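Local coordinates for protein coenzyme A transferase (Yersinia pestis, PDB 3QLI) that probably transfers coenzyme A between acyl thioesters and free carboxylic acids such as acetate, as members of the acetyl-CoA hydrolase/transferase family do, at residues N321-I326 with F366-Y371; Q340-G345 with P396-P401; G362-V367 with T403-D408; G375-I380 with T409-T414. One frame throughout, in Å; residues are numbered along the deposited sequence.

Contact 1: residues N321-I326 with F366-Y371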
loop_
_atom_site.group_PDB
_atom_site.type_symbol
_atom_site.label_atom_id
_atom_site.label_comp_id
_atom_site.label_asym_id
_atom_site.label_seq_id
_atom_site.Cartn_x
_atom_site.Cartn_y
_atom_site.Cartn_z
ATOM N N ASN A 321 6.224 3.963 11.086
ATOM C CA ASN A 321 5.913 3.225 9.863
ATOM C C ASN A 321 4.944 3.965 8.934
ATOM O O ASN A 321 4.415 3.368 8.007
ATOM C CB ASN A 321 5.340 1.827 10.185
ATOM C CG ASN A 321 6.416 0.834 10.574
ATOM O OD1 ASN A 321 7.245 1.117 11.435
ATOM N ND2 ASN A 321 6.439 -0.329 9.904
ATOM N N ASP A 322 4.708 5.253 9.174
ATOM C CA ASP A 322 3.907 6.052 8.243
ATOM C C ASP A 322 4.791 6.411 7.046
ATOM O O ASP A 322 5.798 7.102 7.200
ATOM C CB ASP A 322 3.417 7.330 8.932
ATOM C CG ASP A 322 2.528 8.187 8.033
ATOM O OD1 ASP A 322 2.550 8.004 6.790
ATOM O OD2 ASP A 322 1.812 9.051 8.581
ATOM N N PRO A 323 4.431 5.942 5.843
ATOM C CA PRO A 323 5.317 6.247 4.711
ATOM C C PRO A 323 5.524 7.746 4.512
ATOM O O PRO A 323 6.596 8.148 4.053
ATOM C CB PRO A 323 4.577 5.651 3.504
ATOM C CG PRO A 323 3.706 4.565 4.094
ATOM C CD PRO A 323 3.303 5.068 5.461
ATOM N N HIS A 324 4.524 8.560 4.850
ATOM C CA HIS A 324 4.663 10.009 4.700
ATOM C C HIS A 324 5.741 10.551 5.619
ATOM O O HIS A 324 6.505 11.444 5.240
ATOM C CB HIS A 324 3.351 10.744 4.978
ATOM C CG HIS A 324 3.511 12.232 5.029
ATOM N ND1 HIS A 324 3.673 12.999 3.898
ATOM C CD2 HIS A 324 3.569 13.089 6.077
ATOM C CE1 HIS A 324 3.813 14.266 4.243
ATOM N NE2 HIS A 324 3.748 14.347 5.560
ATOM N N ILE A 325 5.811 9.998 6.828
ATOM C CA ILE A 325 6.850 10.372 7.787
ATOM C C ILE A 325 8.229 9.870 7.339
ATOM O O ILE A 325 9.212 10.616 7.331
ATOM C CB ILE A 325 6.526 9.791 9.170
ATOM C CG1 ILE A 325 5.266 10.450 9.746
ATOM C CG2 ILE A 325 7.699 9.969 10.124
ATOM C CD1 ILE A 325 5.387 11.950 9.953
ATOM N N ILE A 326 8.303 8.599 6.961
ATOM C CA ILE A 326 9.571 8.019 6.502
ATOM C C ILE A 326 10.188 8.878 5.388
ATOM O O ILE A 326 11.402 9.146 5.378
ATOM C CB ILE A 326 9.368 6.578 5.990
ATOM C CG1 ILE A 326 8.965 5.653 7.154
ATOM C CG2 ILE A 326 10.644 6.048 5.313
ATOM C CD1 ILE A 326 8.191 4.425 6.716
ATOM N N PHE A 366 8.030 0.579 4.509
ATOM C CA PHE A 366 9.352 1.129 4.242
ATOM C C PHE A 366 9.731 1.045 2.761
ATOM O O PHE A 366 10.473 1.886 2.261
ATOM C CB PHE A 366 10.394 0.477 5.161
ATOM C CG PHE A 366 10.499 1.170 6.498
ATOM C CD1 PHE A 366 11.316 2.281 6.641
ATOM C CD2 PHE A 366 9.715 0.770 7.575
ATOM C CE1 PHE A 366 11.384 2.963 7.841
ATOM C CE2 PHE A 366 9.785 1.450 8.795
ATOM C CZ PHE A 366 10.621 2.541 8.923
ATOM N N VAL A 367 9.217 0.040 2.060
ATOM C CA VAL A 367 9.371 -0.008 0.602
ATOM C C VAL A 367 8.769 1.269 -0.000
ATOM O O VAL A 367 9.388 1.942 -0.835
ATOM C CB VAL A 367 8.678 -1.272 0.002
ATOM C CG1 VAL A 367 8.590 -1.183 -1.526
ATOM C CG2 VAL A 367 9.408 -2.542 0.426
ATOM N N ARG A 368 7.560 1.609 0.438
ATOM C CA ARG A 368 6.876 2.814 -0.034
ATOM C C ARG A 368 7.559 4.094 0.434
ATOM O O ARG A 368 7.752 5.030 -0.337
ATOM C CB ARG A 368 5.430 2.817 0.471
ATOM C CG ARG A 368 4.542 1.721 -0.103
ATOM C CD ARG A 368 3.239 1.627 0.734
ATOM N NE ARG A 368 2.150 0.932 0.051
ATOM C CZ ARG A 368 1.070 0.443 0.669
ATOM N NH1 ARG A 368 0.960 0.555 1.988
ATOM N NH2 ARG A 368 0.102 -0.166 -0.021
ATOM N N GLY A 369 7.887 4.155 1.718
ATOM C CA GLY A 369 8.478 5.349 2.289
ATOM C C GLY A 369 9.856 5.655 1.725
ATOM O O GLY A 369 10.164 6.812 1.427
ATOM N N ALA A 370 10.688 4.624 1.565
ATOM C CA ALA A 370 12.038 4.833 1.040
ATOM C C ALA A 370 11.987 5.363 -0.395
ATOM O O ALA A 370 12.737 6.262 -0.750
ATOM C CB ALA A 370 12.871 3.544 1.118
ATOM N N TYR A 371 11.090 4.826 -1.216
ATOM C CA TYR A 371 10.984 5.304 -2.597
ATOM C C TYR A 371 10.543 6.770 -2.641
ATOM O O TYR A 371 11.027 7.546 -3.466
ATOM C CB TYR A 371 10.042 4.431 -3.433
ATOM C CG TYR A 371 10.039 4.807 -4.903
ATOM C CD1 TYR A 371 11.167 4.605 -5.687
ATOM C CD2 TYR A 371 8.909 5.356 -5.504
ATOM C CE1 TYR A 371 11.184 4.959 -7.040
ATOM C CE2 TYR A 371 8.908 5.709 -6.847
ATOM C CZ TYR A 371 10.048 5.504 -7.611
ATOM O OH TYR A 371 10.062 5.856 -8.943
#
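I326 and F366 make the tight part of this contact. CD1 of I326 sits over the centre of the F366 ring, 3.6 Å from its centroid and only 8° off the ring normal, a clean CH-pi contact. CG1 of the same isoleucine, beside the backbone N (chi1 -67°), stays above the ring plane but is displaced toward the CE1-CZ side, 3.7 Å from CE1 of F366. The other branch, I326 CG2, points to the neighbouring helix and lies 3.7 Å from the carbonyl carbon of G369. G369 has no side chain, and the short helix 323-326 is therefore able to settle directly on helix 363-372: the CA atoms of P323 and G369 are 4.1 Å apart, and P323 O is 3.8 Å from G369 CA. At the ring's edge N321 stands upright, its amide plane at 90° to the phenyl, with OD1 3.7 Å from F366 CE2.

The packing becomes looser toward P323 and R368, both partly exposed, where CB meets CB at 4.2 Å. This side faces the second subunit: P323 packs on R368 of the second subunit, and the H324 rings of the two copies stack. D322 is the N-cap of helix 323-326, its OD1 accepting from H324 N.

Between the two segments the grip is thus apolar and depends on shape. The polar end of N321 is spent elsewhere: ND2 is hydrogen-bonded to D365 and to E264, the glutamate seen covalently joined to CoA. N321 therefore joins the apolar packing on F366 to the polar neighbourhood of E264, and is probably a second-shell residue of that site.

Contact 2: residues Q340-G345 with P396-P401; sequences QIDLTG and PRIDGP
At D342 and R397, whose CA atoms are 5.0 Å apart, the backbones meet at a steep angle, the touching parts running 131° from each other. L343 N reaches P396 O in a weak bond of 3.3 Å. Just there the chain leaves strand 340-342 and folds into a type I turn from D342 to G345, closed by G345 N to D342 O at 3.0 Å.

Among the side chains the carboxylate of D342 does most of the work. Its CG lies between the backbone N and the carbonyl carbon (chi1 75°), the crowded position, and the two oxygens serve different segments. OD2 crosses over and takes the I398 N-H on its anti lone pair, 3.0 Å away and nearly straight at 171°. OD1 stays at home: T344 N meets it from above the carboxylate plane, T344 OG1 comes in on the syn side at 2.6 Å, and A346 N is a further donor. With both oxygens occupied, the buried group is held against rotation. CG1 and CD1 of I398 pack against OD2 of D342, while CD1 of L343 rests 3.9 Å from P396 CA; helices 426-434 and 439-451 pack around L343. At the more open end, Q340 OE1, also bonded to N348, accepts a hydrogen bond from a water at 2.8 Å, and that water accepts from D399 N.

The OD1 to T344 N bond defines an Asx turn, here finishing the central strand of the small three-stranded sheet 347-348, 340-342, 394-395, beside L339 and R393 of a CoA-binding site.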
loop_
_atom_site.group_PDB
_atom_site.type_symbol
_atom_site.label_atom_id
_atom_site.label_comp_id
_atom_site.label_asym_id
_atom_site.label_seq_id
_atom_site.Cartn_x
_atom_site.Cartn_y
_atom_site.Cartn_z
ATOM N N GLN A 340 11.270 -15.224 -1.353
ATOM C CA GLN A 340 11.188 -15.480 -2.789
ATOM C C GLN A 340 10.949 -14.198 -3.561
ATOM O O GLN A 340 10.312 -13.266 -3.059
ATOM C CB GLN A 340 10.025 -16.423 -3.105
ATOM C CG GLN A 340 9.979 -17.700 -2.312
ATOM C CD GLN A 340 8.718 -18.472 -2.618
ATOM O OE1 GLN A 340 7.613 -17.940 -2.507
ATOM N NE2 GLN A 340 8.875 -19.715 -3.051
ATOM N N ILE A 341 11.441 -14.166 -4.797
ATOM C CA ILE A 341 11.130 -13.094 -5.726
ATOM C C ILE A 341 10.668 -13.741 -7.023
ATOM O O ILE A 341 11.313 -14.669 -7.516
ATOM C CB ILE A 341 12.377 -12.226 -6.029
ATOM C CG1 ILE A 341 12.964 -11.645 -4.737
ATOM C CG2 ILE A 341 12.019 -11.109 -6.997
ATOM C CD1 ILE A 341 14.221 -10.790 -4.981
ATOM N N ASP A 342 9.557 -13.284 -7.586
ATOM C CA ASP A 342 9.128 -13.902 -8.836
ATOM C C ASP A 342 9.475 -13.047 -10.049
ATOM O O ASP A 342 10.016 -11.950 -9.904
ATOM C CB ASP A 342 7.660 -14.379 -8.803
ATOM C CG ASP A 342 6.643 -13.243 -8.904
ATOM O OD1 ASP A 342 7.001 -12.107 -9.316
ATOM O OD2 ASP A 342 5.454 -13.527 -8.593
ATOM N N LEU A 343 9.209 -13.569 -11.244
ATOM C CA LEU A 343 9.626 -12.897 -12.466
ATOM C C LEU A 343 8.855 -11.618 -12.783
ATOM O O LEU A 343 9.208 -10.903 -13.720
ATOM C CB LEU A 343 9.579 -13.868 -13.660
ATOM C CG LEU A 343 10.568 -15.032 -13.529
ATOM C CD1 LEU A 343 10.444 -16.009 -14.701
ATOM C CD2 LEU A 343 12.008 -14.497 -13.408
ATOM N N THR A 344 7.813 -11.328 -12.003
ATOM C CA THR A 344 7.084 -10.073 -12.141
ATOM C C THR A 344 7.688 -9.001 -11.240
ATOM O O THR A 344 7.381 -7.818 -11.394
ATOM C CB THR A 344 5.575 -10.208 -11.777
ATOM O OG1 THR A 344 5.423 -10.252 -10.354
ATOM C CG2 THR A 344 4.973 -11.461 -12.392
ATOM N N GLY A 345 8.546 -9.419 -10.306
ATOM C CA GLY A 345 9.156 -8.488 -9.370
ATOM C C GLY A 345 8.443 -8.421 -8.024
ATOM O O GLY A 345 8.827 -7.644 -7.156
ATOM N N PRO A 396 9.119 -18.466 -11.007
ATOM C CA PRO A 396 8.242 -17.911 -12.047
ATOM C C PRO A 396 7.155 -17.019 -11.445
ATOM O O PRO A 396 6.965 -15.901 -11.918
ATOM C CB PRO A 396 7.608 -19.155 -12.676
ATOM C CG PRO A 396 8.612 -20.266 -12.407
ATOM C CD PRO A 396 9.168 -19.942 -11.039
ATOM N N ARG A 397 6.470 -17.516 -10.415
ATOM C CA ARG A 397 5.269 -16.861 -9.903
ATOM C C ARG A 397 4.965 -17.280 -8.468
ATOM O O ARG A 397 4.841 -18.466 -8.167
ATOM C CB ARG A 397 4.075 -17.198 -10.807
ATOM C CG ARG A 397 2.804 -16.423 -10.502
ATOM C CD ARG A 397 1.686 -16.848 -11.443
ATOM N NE ARG A 397 0.446 -16.118 -11.193
ATOM C CZ ARG A 397 -0.533 -16.542 -10.395
ATOM N NH1 ARG A 397 -0.429 -17.702 -9.754
ATOM N NH2 ARG A 397 -1.625 -15.804 -10.242
ATOM N N ILE A 398 4.827 -16.305 -7.581
ATOM C CA ILE A 398 4.504 -16.589 -6.184
ATOM C C ILE A 398 3.118 -17.244 -6.095
ATOM O O ILE A 398 2.200 -16.864 -6.821
ATOM C CB ILE A 398 4.558 -15.300 -5.344
ATOM C CG1 ILE A 398 6.023 -14.848 -5.183
ATOM C CG2 ILE A 398 3.887 -15.503 -3.981
ATOM C CD1 ILE A 398 6.182 -13.345 -4.851
ATOM N N ASP A 399 2.986 -18.245 -5.227
ATOM C CA ASP A 399 1.723 -18.965 -5.056
ATOM C C ASP A 399 0.739 -18.171 -4.191
ATOM O O ASP A 399 0.765 -18.276 -2.961
ATOM C CB ASP A 399 1.996 -20.328 -4.419
ATOM C CG ASP A 399 0.761 -21.201 -4.348
ATOM O OD1 ASP A 399 -0.363 -20.657 -4.396
ATOM O OD2 ASP A 399 0.921 -22.439 -4.240
ATOM N N GLY A 400 -0.120 -17.374 -4.829
ATOM C CA GLY A 400 -1.124 -16.607 -4.100
ATOM C C GLY A 400 -0.710 -15.181 -3.783
ATOM O O GLY A 400 0.239 -14.675 -4.378
ATOM N N PRO A 401 -1.421 -14.524 -2.841
ATOM C CA PRO A 401 -1.153 -13.131 -2.451
ATOM C C PRO A 401 0.299 -12.928 -2.037
ATOM O O PRO A 401 0.912 -13.842 -1.480
ATOM C CB PRO A 401 -2.083 -12.916 -1.246
ATOM C CG PRO A 401 -3.218 -13.857 -1.494
ATOM C CD PRO A 401 -2.567 -15.086 -2.102
HETATM O O HOH W 1 5.106 -18.985 -3.355
#

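Contact 3: residues G362-V367 with T403-D408; sequences GQLDFV and TTPRID
T404 OG1 donates to Q363 OE1 over 2.7 Å, in the plane of the amide carbonyl and on a lone pair, with a C=O...O angle of 128°. The two side chains cross at about a right angle. Beside this polar link, L364 reaches tip to tip toward P405, with CD1 3.9 Å from the proline CD; the same methyl lies 3.7 Å from D408 CB. One turn further along the helix, V367 CG1 sits tightly against D408 O at 3.1 Å.

Outward from these pairs, CG of Q363 is anti to the backbone N (chi1 167°) and the chain beyond it is extended; the amide is held by two partners, OE1 by T404 and NE2 by A337 O. The partner loop is held by a classic beta bulge, T403 and T404 both facing C347, and by T403 OG1, which bonds to S349 N and S358. D408 OD1 is gripped by N127 of the second subunit.

Q363 and S358 have both been seen to bind CoA, and the arrangement is consistent with the wall of a CoA pocket: the N-terminal turn of helix 363-372 fastened to the loop before strand 411-414.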
loop_
_atom_site.group_PDB
_atom_site.type_symbol
_atom_site.label_atom_id
_atom_site.label_comp_id
_atom_site.label_asym_id
_atom_site.label_seq_id
_atom_site.Cartn_x
_atom_site.Cartn_y
_atom_site.Cartn_z
ATOM N N GLY A 362 5.792 -4.534 8.632
ATOM C CA GLY A 362 6.056 -3.200 8.124
ATOM C C GLY A 362 6.921 -3.119 6.879
ATOM O O GLY A 362 7.264 -2.019 6.436
ATOM N N GLN A 363 7.286 -4.258 6.300
ATOM C CA GLN A 363 8.156 -4.220 5.120
ATOM C C GLN A 363 7.642 -3.230 4.082
ATOM O O GLN A 363 8.375 -2.335 3.656
ATOM C CB GLN A 363 8.341 -5.605 4.484
ATOM C CG GLN A 363 8.974 -5.547 3.076
ATOM C CD GLN A 363 9.499 -6.897 2.574
ATOM O OE1 GLN A 363 9.228 -7.294 1.443
ATOM N NE2 GLN A 363 10.253 -7.597 3.418
ATOM N N LEU A 364 6.376 -3.365 3.689
ATOM C CA LEU A 364 5.860 -2.535 2.610
ATOM C C LEU A 364 5.810 -1.052 2.983
ATOM O O LEU A 364 5.950 -0.195 2.117
ATOM C CB LEU A 364 4.486 -3.033 2.140
ATOM C CG LEU A 364 3.896 -2.341 0.910
ATOM C CD1 LEU A 364 4.849 -2.408 -0.304
ATOM C CD2 LEU A 364 2.567 -2.979 0.572
ATOM N N ASP A 365 5.582 -0.740 4.258
ATOM C CA ASP A 365 5.617 0.654 4.706
ATOM C C ASP A 365 6.939 1.309 4.311
ATOM O O ASP A 365 6.973 2.446 3.857
ATOM C CB ASP A 365 5.482 0.755 6.226
ATOM C CG ASP A 365 4.190 0.146 6.737
ATOM O OD1 ASP A 365 3.186 0.196 6.003
ATOM O OD2 ASP A 365 4.198 -0.391 7.860
ATOM N N PHE A 366 8.030 0.579 4.509
ATOM C CA PHE A 366 9.352 1.129 4.242
ATOM C C PHE A 366 9.731 1.045 2.761
ATOM O O PHE A 366 10.473 1.886 2.261
ATOM C CB PHE A 366 10.394 0.477 5.161
ATOM C CG PHE A 366 10.499 1.170 6.498
ATOM C CD1 PHE A 366 11.316 2.281 6.641
ATOM C CD2 PHE A 366 9.715 0.770 7.575
ATOM C CE1 PHE A 366 11.384 2.963 7.841
ATOM C CE2 PHE A 366 9.785 1.450 8.795
ATOM C CZ PHE A 366 10.621 2.541 8.923
ATOM N N VAL A 367 9.217 0.040 2.060
ATOM C CA VAL A 367 9.371 -0.008 0.602
ATOM C C VAL A 367 8.769 1.269 -0.000
ATOM O O VAL A 367 9.388 1.942 -0.835
ATOM C CB VAL A 367 8.678 -1.272 0.002
ATOM C CG1 VAL A 367 8.590 -1.183 -1.526
ATOM C CG2 VAL A 367 9.408 -2.542 0.426
ATOM N N THR A 403 3.825 -10.476 -0.519
ATOM C CA THR A 403 4.194 -9.578 0.561
ATOM C C THR A 403 4.428 -8.177 0.022
ATOM O O THR A 403 3.837 -7.211 0.506
ATOM C CB THR A 403 5.449 -10.048 1.295
ATOM O OG1 THR A 403 5.233 -11.376 1.775
ATOM C CG2 THR A 403 5.732 -9.139 2.477
ATOM N N THR A 404 5.299 -8.067 -0.979
ATOM C CA THR A 404 5.512 -6.802 -1.670
ATOM C C THR A 404 5.041 -6.946 -3.111
ATOM O O THR A 404 5.586 -7.751 -3.867
ATOM C CB THR A 404 7.017 -6.385 -1.653
ATOM O OG1 THR A 404 7.453 -6.222 -0.301
ATOM C CG2 THR A 404 7.221 -5.073 -2.364
ATOM N N PRO A 405 4.026 -6.158 -3.495
ATOM C CA PRO A 405 3.437 -6.202 -4.838
ATOM C C PRO A 405 4.443 -5.765 -5.886
ATOM O O PRO A 405 5.330 -4.943 -5.596
ATOM C CB PRO A 405 2.314 -5.157 -4.756
ATOM C CG PRO A 405 2.004 -5.042 -3.296
ATOM C CD PRO A 405 3.340 -5.183 -2.628
ATOM N N ARG A 406 4.308 -6.277 -7.103
ATOM C CA ARG A 406 5.241 -5.895 -8.153
ATOM C C ARG A 406 5.151 -4.400 -8.444
ATOM O O ARG A 406 6.087 -3.817 -8.965
ATOM C CB ARG A 406 4.991 -6.685 -9.430
ATOM C CG ARG A 406 3.706 -6.291 -10.168
ATOM C CD ARG A 406 3.686 -6.913 -11.566
ATOM N NE ARG A 406 2.328 -7.040 -12.090
ATOM C CZ ARG A 406 2.024 -7.618 -13.251
ATOM N NH1 ARG A 406 2.985 -8.111 -14.021
ATOM N NH2 ARG A 406 0.755 -7.705 -13.638
ATOM N N ILE A 407 4.029 -3.764 -8.108
ATOM C CA ILE A 407 3.925 -2.333 -8.396
ATOM C C ILE A 407 4.713 -1.490 -7.401
ATOM O O ILE A 407 4.907 -0.301 -7.621
ATOM C CB ILE A 407 2.458 -1.837 -8.437
ATOM C CG1 ILE A 407 1.766 -2.096 -7.092
ATOM C CG2 ILE A 407 1.709 -2.466 -9.629
ATOM C CD1 ILE A 407 0.320 -1.631 -7.045
ATOM N N ASP A 408 5.118 -2.090 -6.285
ATOM C CA ASP A 408 5.850 -1.353 -5.256
ATOM C C ASP A 408 7.344 -1.645 -5.158
ATOM O O ASP A 408 8.094 -0.855 -4.589
ATOM C CB ASP A 408 5.214 -1.595 -3.886
ATOM C CG ASP A 408 3.837 -0.984 -3.768
ATOM O OD1 ASP A 408 3.692 0.219 -4.067
ATOM O OD2 ASP A 408 2.902 -1.707 -3.376
HETATM O O HOH W 2 8.312 1.667 -3.515
#

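Contact 4: residues G375-I380 with T409-T414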
loop_
_atom_site.group_PDB
_atom_site.type_symbol
_atom_site.label_atom_id
_atom_site.label_comp_id
_atom_site.label_asym_id
_atom_site.label_seq_id
_atom_site.Cartn_x
_atom_site.Cartn_y
_atom_site.Cartn_z
ATOM N N GLY A 375 16.052 11.049 -2.906
ATOM C CA GLY A 375 17.290 10.286 -2.963
ATOM C C GLY A 375 17.156 8.910 -2.307
ATOM O O GLY A 375 18.146 8.209 -2.121
ATOM N N GLY A 376 15.931 8.526 -1.955
ATOM C CA GLY A 376 15.687 7.286 -1.225
ATOM C C GLY A 376 15.767 6.033 -2.083
ATOM O O GLY A 376 15.521 6.077 -3.300
ATOM N N ARG A 377 16.117 4.911 -1.451
ATOM C CA ARG A 377 16.126 3.614 -2.121
ATOM C C ARG A 377 15.549 2.537 -1.212
ATOM O O ARG A 377 15.935 2.434 -0.042
ATOM C CB ARG A 377 17.557 3.194 -2.502
ATOM C CG ARG A 377 18.249 4.102 -3.503
ATOM C CD ARG A 377 19.624 3.553 -3.915
ATOM N NE ARG A 377 20.234 4.424 -4.921
ATOM C CZ ARG A 377 21.476 4.898 -4.868
ATOM N NH1 ARG A 377 22.283 4.572 -3.862
ATOM N NH2 ARG A 377 21.914 5.698 -5.834
ATOM N N SER A 378 14.639 1.734 -1.755
ATOM C CA SER A 378 14.179 0.532 -1.060
ATOM C C SER A 378 14.867 -0.692 -1.668
ATOM O O SER A 378 14.860 -0.876 -2.884
ATOM C CB SER A 378 12.661 0.366 -1.194
ATOM O OG SER A 378 12.297 -0.993 -0.985
ATOM N N ILE A 379 15.477 -1.508 -0.815
ATOM C CA ILE A 379 16.188 -2.703 -1.243
ATOM C C ILE A 379 15.529 -3.925 -0.610
ATOM O O ILE A 379 15.260 -3.951 0.599
ATOM C CB ILE A 379 17.670 -2.663 -0.799
ATOM C CG1 ILE A 379 18.388 -1.500 -1.496
ATOM C CG2 ILE A 379 18.353 -4.003 -1.100
ATOM C CD1 ILE A 379 19.668 -1.047 -0.801
ATOM N N ILE A 380 15.251 -4.930 -1.426
ATOM C CA ILE A 380 14.779 -6.207 -0.902
ATOM C C ILE A 380 15.778 -7.243 -1.402
ATOM O O ILE A 380 16.047 -7.323 -2.595
ATOM C CB ILE A 380 13.367 -6.534 -1.385
ATOM C CG1 ILE A 380 12.358 -5.561 -0.738
ATOM C CG2 ILE A 380 13.031 -7.985 -1.061
ATOM C CD1 ILE A 380 10.923 -5.676 -1.292
ATOM N N THR A 409 7.784 -2.767 -5.711
ATOM C CA THR A 409 9.192 -3.124 -5.609
ATOM C C THR A 409 10.076 -2.087 -6.287
ATOM O O THR A 409 9.762 -1.591 -7.364
ATOM C CB THR A 409 9.474 -4.523 -6.186
ATOM O OG1 THR A 409 8.562 -5.467 -5.614
ATOM C CG2 THR A 409 10.896 -4.948 -5.862
ATOM N N HIS A 410 11.183 -1.761 -5.633
ATOM C CA HIS A 410 12.117 -0.779 -6.154
ATOM C C HIS A 410 13.398 -1.464 -6.599
ATOM O O HIS A 410 13.619 -1.684 -7.785
ATOM C CB HIS A 410 12.434 0.253 -5.070
ATOM C CG HIS A 410 13.226 1.425 -5.559
ATOM N ND1 HIS A 410 13.846 2.312 -4.705
ATOM C CD2 HIS A 410 13.499 1.858 -6.812
ATOM C CE1 HIS A 410 14.464 3.240 -5.410
ATOM N NE2 HIS A 410 14.270 2.988 -6.692
ATOM N N TYR A 411 14.226 -1.817 -5.627
ATOM C CA TYR A 411 15.493 -2.471 -5.895
ATOM C C TYR A 411 15.521 -3.867 -5.308
ATOM O O TYR A 411 15.211 -4.048 -4.131
ATOM C CB TYR A 411 16.627 -1.701 -5.212
ATOM C CG TYR A 411 17.304 -0.634 -6.037
ATOM C CD1 TYR A 411 18.328 -0.954 -6.917
ATOM C CD2 TYR A 411 16.941 0.696 -5.911
ATOM C CE1 TYR A 411 18.957 0.023 -7.664
ATOM C CE2 TYR A 411 17.561 1.679 -6.652
ATOM C CZ TYR A 411 18.568 1.338 -7.526
ATOM O OH TYR A 411 19.185 2.319 -8.264
ATOM N N ILE A 412 15.908 -4.854 -6.107
ATOM C CA ILE A 412 16.085 -6.193 -5.558
ATOM C C ILE A 412 17.560 -6.553 -5.659
ATOM O O ILE A 412 18.258 -6.052 -6.536
ATOM C CB ILE A 412 15.253 -7.238 -6.296
ATOM C CG1 ILE A 412 15.526 -7.189 -7.803
ATOM C CG2 ILE A 412 13.755 -7.031 -5.974
ATOM C CD1 ILE A 412 14.914 -8.368 -8.576
ATOM N N VAL A 413 18.022 -7.405 -4.751
ATOM C CA VAL A 413 19.436 -7.778 -4.692
ATOM C C VAL A 413 19.583 -9.250 -4.361
ATOM O O VAL A 413 18.894 -9.759 -3.480
ATOM C CB VAL A 413 20.180 -6.983 -3.608
ATOM C CG1 VAL A 413 21.592 -7.579 -3.362
ATOM C CG2 VAL A 413 20.252 -5.497 -3.994
ATOM N N THR A 414 20.472 -9.935 -5.088
ATOM C CA THR A 414 20.924 -11.272 -4.712
ATOM C C THR A 414 22.456 -11.229 -4.738
ATOM O O THR A 414 23.041 -10.174 -4.972
ATOM C CB THR A 414 20.433 -12.381 -5.693
ATOM O OG1 THR A 414 21.126 -12.256 -6.945
ATOM C CG2 THR A 414 18.907 -12.318 -5.940
HETATM O O HOH W 3 12.419 -2.910 -3.166
#
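I379 pairs with Y411 and I380 with I412 in a parallel ladder, and its backbone bonds come first. Y411 N donates to S378 O at 3.0 Å, I380 N to Y411 O at 2.8 Å and V413 N to I380 O at 2.9 Å. Weaker CA-H...O contacts fill in between, from I379 CA to Y411 O and from I412 CA to I380 O.

At the start of the ladder a side chain takes over from the main chain. CG of H410 is anti to its backbone N (chi1 -171°), and the ring lies with its edge toward S378 N, R377 CA and G376 O; ND1 accepts from S378 N, 3.1 Å away at 168°. CD2 of Y411 lies over one face of the imidazole, and Y371 meets that ring edge-to-face.

These are neighbouring strands of the mixed, Rossmann-like sheet of the C-terminal half, with 332-337 on the far side of 377-381 and 417-420 beyond 411-414. Helix 363-372 packs on S378 and I380; helix 220-230 takes the other face, at I379 and V413.

Apolar contacts follow the faces: I379 CG2 touches V413 CG2 at 3.8 Å, and I379 CG1 leans on Y411 CB. R377, whose guanidinium bonds to L231 O, lays CD 3.9 Å from Y411 CE2, the guanidinium and ring planes 75° apart.

One water bonds to S378 OG at 2.9 Å, accepts from H410 N and donates to Y411 O.

How the contacts relate
Starting from the N terminus, contact 1 opens at 321-326 and closes at 366-371, tying helix 323-326 to helix 363-372. Contact 2 opens inside that loop, at 340-345, but closes only at 396-401, so the two cross; it joins the small sheet to the loop beyond it. Contact 3 opens at 362-367, just before contact 1 closes, shares F366 and V367 with it, and ties that helix to the loop before strand 411-414, crossing contact 2. Contact 4 opens at 375-380 and closes last at 409-414, crossing contacts 2 and 3 and joining two strands of the main sheet. V367 and A370 of the helix meet its S378, and G345 O bonds T409 OG1 between contacts 2 and 4.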